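Local coordinates for carbohydrate esterase family 2 (CE2) (Chaetomium olivicolor, PDB 4XVH), which probably removes acetyl groups from xylan or related polysaccharides as an SGNH-type carbohydrate esterase with an attached beta-sandwich carbohydrate-binding domain, at residues S299-G302 with C303-P307. Residues are numbered along the deposited sequence; the frame is centred on the assembly and turned at random.
Sequences SDVG and CDYHP
The loop that carries His306 to Ser118 in this SGNH-hydrolase fold, between strand 289-292 and helix 309-327, folds back on itself where Val301 and Gly302 meet Tyr305 and His306. A backbone bond ties the two halves: Gly302 N donates to His306 O at 2.7 Å, a nearly straight bond (167°). Inside that closure the chain turns sharply. His306 N returns to Cys303 O at 3.1 Å, while Asp304 and Tyr305 both take positive phi values, near 60°.

Val301 roofs the turn. Its CB lies 3.5 Å from His306 O, beside the bonded carbonyl. With CG1 anti to the carbonyl carbon (chi1 -66°), Val301 CG2 falls between the backbone N and the carbonyl carbon and leans over Tyr305 to reach its CA at 3.8 Å. Val301 CG2 also approaches the phenol ring obliquely, 4.1 Å from Tyr305 CD1. An alanine here would lose both methyls, which would probably open a gap over Tyr305 CA and leave the ring freer to turn, although Phe129 also meets that ring.

On the far side of the turn the imidazole is steered by backbone oxygens. His306 ND1 makes weak, bent bonds to Asp304 O at 3.0 Å and to Cys303 O, while NE2 is hydrogen-bonded to Ser118 OG. Asp304 itself sends its OD2 to Tyr123 OH, whose ring also meets the imidazole. Cys303 anchors the turn through its disulfide to Cys131. With Ser118 and His306 both lining the pocket occupied by a polyethylene glycol chain, this tight turn is consistent with the Ser-His pair of an SGNH esterase active site, its histidine oriented by main-chain carbonyls.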
ATOM      1  N   SER A 299       2.167  10.726 -20.544  1.00 25.31           N
ATOM      2  CA  SER A 299       0.874  11.398 -20.576  1.00 27.47           C
ATOM      3  C   SER A 299      -0.305  10.481 -20.229  1.00 26.70           C
ATOM      4  O   SER A 299      -1.361  10.967 -19.834  1.00 27.83           O
ATOM      5  CB  SER A 299       0.637  12.011 -21.947  1.00 31.78           C
ATOM      6  OG  SER A 299       0.669  10.986 -22.914  1.00 34.26           O
ATOM      7  N   ASP A 300      -0.158   9.168 -20.366  1.00 24.47           N
ATOM      8  CA  ASP A 300      -1.279   8.297 -20.029  1.00 23.98           C
ATOM      9  C   ASP A 300      -1.366   8.114 -18.514  1.00 21.38           C
ATOM     10  O   ASP A 300      -0.394   7.665 -17.881  1.00 20.95           O
ATOM     11  CB  ASP A 300      -1.131   6.952 -20.720  1.00 28.22           C
ATOM     12  CG  ASP A 300      -1.226   7.073 -22.236  1.00 35.48           C
ATOM     13  OD1 ASP A 300      -2.093   7.822 -22.741  1.00 36.27           O
ATOM     14  OD2 ASP A 300      -0.422   6.416 -22.926  1.00 40.50           O
ATOM     15  N   VAL A 301      -2.506   8.478 -17.923  1.00 19.13           N
ATOM     16  CA  VAL A 301      -2.624   8.474 -16.477  1.00 17.55           C
ATOM     17  C   VAL A 301      -4.024   8.039 -16.034  1.00 18.50           C
ATOM     18  O   VAL A 301      -4.951   7.999 -16.855  1.00 19.07           O
ATOM     19  CB  VAL A 301      -2.301   9.884 -15.884  1.00 21.85           C
ATOM     20  CG1 VAL A 301      -0.851  10.256 -16.103  1.00 17.77           C
ATOM     21  CG2 VAL A 301      -3.232  10.956 -16.516  1.00 21.73           C
ATOM     22  N   GLY A 302      -4.167   7.749 -14.741  1.00 17.26           N
ATOM     23  CA  GLY A 302      -5.461   7.438 -14.161  1.00 20.16           C
ATOM     24  C   GLY A 302      -6.070   8.704 -13.574  1.00 20.32           C
ATOM     25  O   GLY A 302      -5.706   9.806 -13.997  1.00 20.45           O
ATOM     26  N   CYS A 303      -6.982   8.560 -12.610  1.00 19.72           N
ATOM     27  CA  CYS A 303      -7.713   9.738 -12.101  1.00 20.29           C
ATOM     28  C   CYS A 303      -6.729  10.715 -11.484  1.00 19.80           C
ATOM     29  O   CYS A 303      -5.819  10.308 -10.744  1.00 18.02           O
ATOM     30  CB  CYS A 303      -8.763   9.343 -11.060  1.00 17.46           C
ATOM     31  SG  CYS A 303      -9.854   8.068 -11.662  1.00 23.08           S
ATOM     32  N   ASP A 304      -6.931  12.004 -11.774  1.00 21.17           N
ATOM     33  CA  ASP A 304      -6.154  13.071 -11.122  1.00 21.21           C
ATOM     34  C   ASP A 304      -4.656  12.880 -11.348  1.00 19.47           C
ATOM     35  O   ASP A 304      -3.841  13.065 -10.432  1.00 18.74           O
ATOM     36  CB  ASP A 304      -6.502  13.125  -9.624  1.00 20.92           C
ATOM     37  CG  ASP A 304      -7.967  13.512  -9.390  1.00 22.17           C
ATOM     38  OD1 ASP A 304      -8.422  14.473 -10.054  1.00 22.61           O
ATOM     39  OD2 ASP A 304      -8.660  12.849  -8.575  1.00 21.34           O
ATOM     40  N   TYR A 305      -4.305  12.500 -12.582  1.00 19.42           N
ATOM     41  CA  TYR A 305      -2.907  12.290 -12.992  1.00 20.03           C
ATOM     42  C   TYR A 305      -2.134  11.250 -12.192  1.00 19.77           C
ATOM     43  O   TYR A 305      -0.896  11.318 -12.131  1.00 20.12           O
ATOM     44  CB  TYR A 305      -2.139  13.622 -12.963  1.00 21.55           C
ATOM     45  CG  TYR A 305      -2.862  14.678 -13.756  1.00 25.57           C
ATOM     46  CD1 TYR A 305      -2.701  14.769 -15.128  1.00 27.88           C
ATOM     47  CD2 TYR A 305      -3.757  15.549 -13.144  1.00 26.87           C
ATOM     48  CE1 TYR A 305      -3.392  15.719 -15.867  1.00 29.33           C
ATOM     49  CE2 TYR A 305      -4.445  16.499 -13.881  1.00 28.93           C
ATOM     50  CZ  TYR A 305      -4.255  16.568 -15.240  1.00 30.72           C
ATOM     51  OH  TYR A 305      -4.937  17.503 -15.986  1.00 33.23           O
ATOM     52  N   HIS A 306      -2.824  10.274 -11.600  1.00 18.81           N
ATOM     53  CA  HIS A 306      -2.091   9.227 -10.881  1.00 17.47           C
ATOM     54  C   HIS A 306      -1.625   8.156 -11.846  1.00 18.52           C
ATOM     55  O   HIS A 306      -2.144   8.051 -12.959  1.00 18.13           O
ATOM     56  CB  HIS A 306      -2.930   8.616  -9.750  1.00 17.51           C
ATOM     57  CG  HIS A 306      -2.974   9.489  -8.540  1.00 18.66           C
ATOM     58  ND1 HIS A 306      -3.583  10.723  -8.556  1.00 18.78           N
ATOM     59  CD2 HIS A 306      -2.391   9.364  -7.319  1.00 17.85           C
ATOM     60  CE1 HIS A 306      -3.435  11.293  -7.371  1.00 20.05           C
ATOM     61  NE2 HIS A 306      -2.703  10.493  -6.611  1.00 18.66           N
ATOM     62  N   PRO A 307      -0.598   7.386 -11.439  1.00 18.42           N
ATOM     63  CA  PRO A 307      -0.090   6.365 -12.368  1.00 16.83           C
ATOM     64  C   PRO A 307      -1.145   5.308 -12.729  1.00 16.22           C
ATOM     65  O   PRO A 307      -1.939   4.873 -11.870  1.00 15.72           O
ATOM     66  CB  PRO A 307       1.091   5.751 -11.595  1.00 15.40           C
ATOM     67  CG  PRO A 307       1.590   6.910 -10.674  1.00 13.61           C
ATOM     68  CD  PRO A 307       0.284   7.564 -10.256  1.00 17.32           C
TER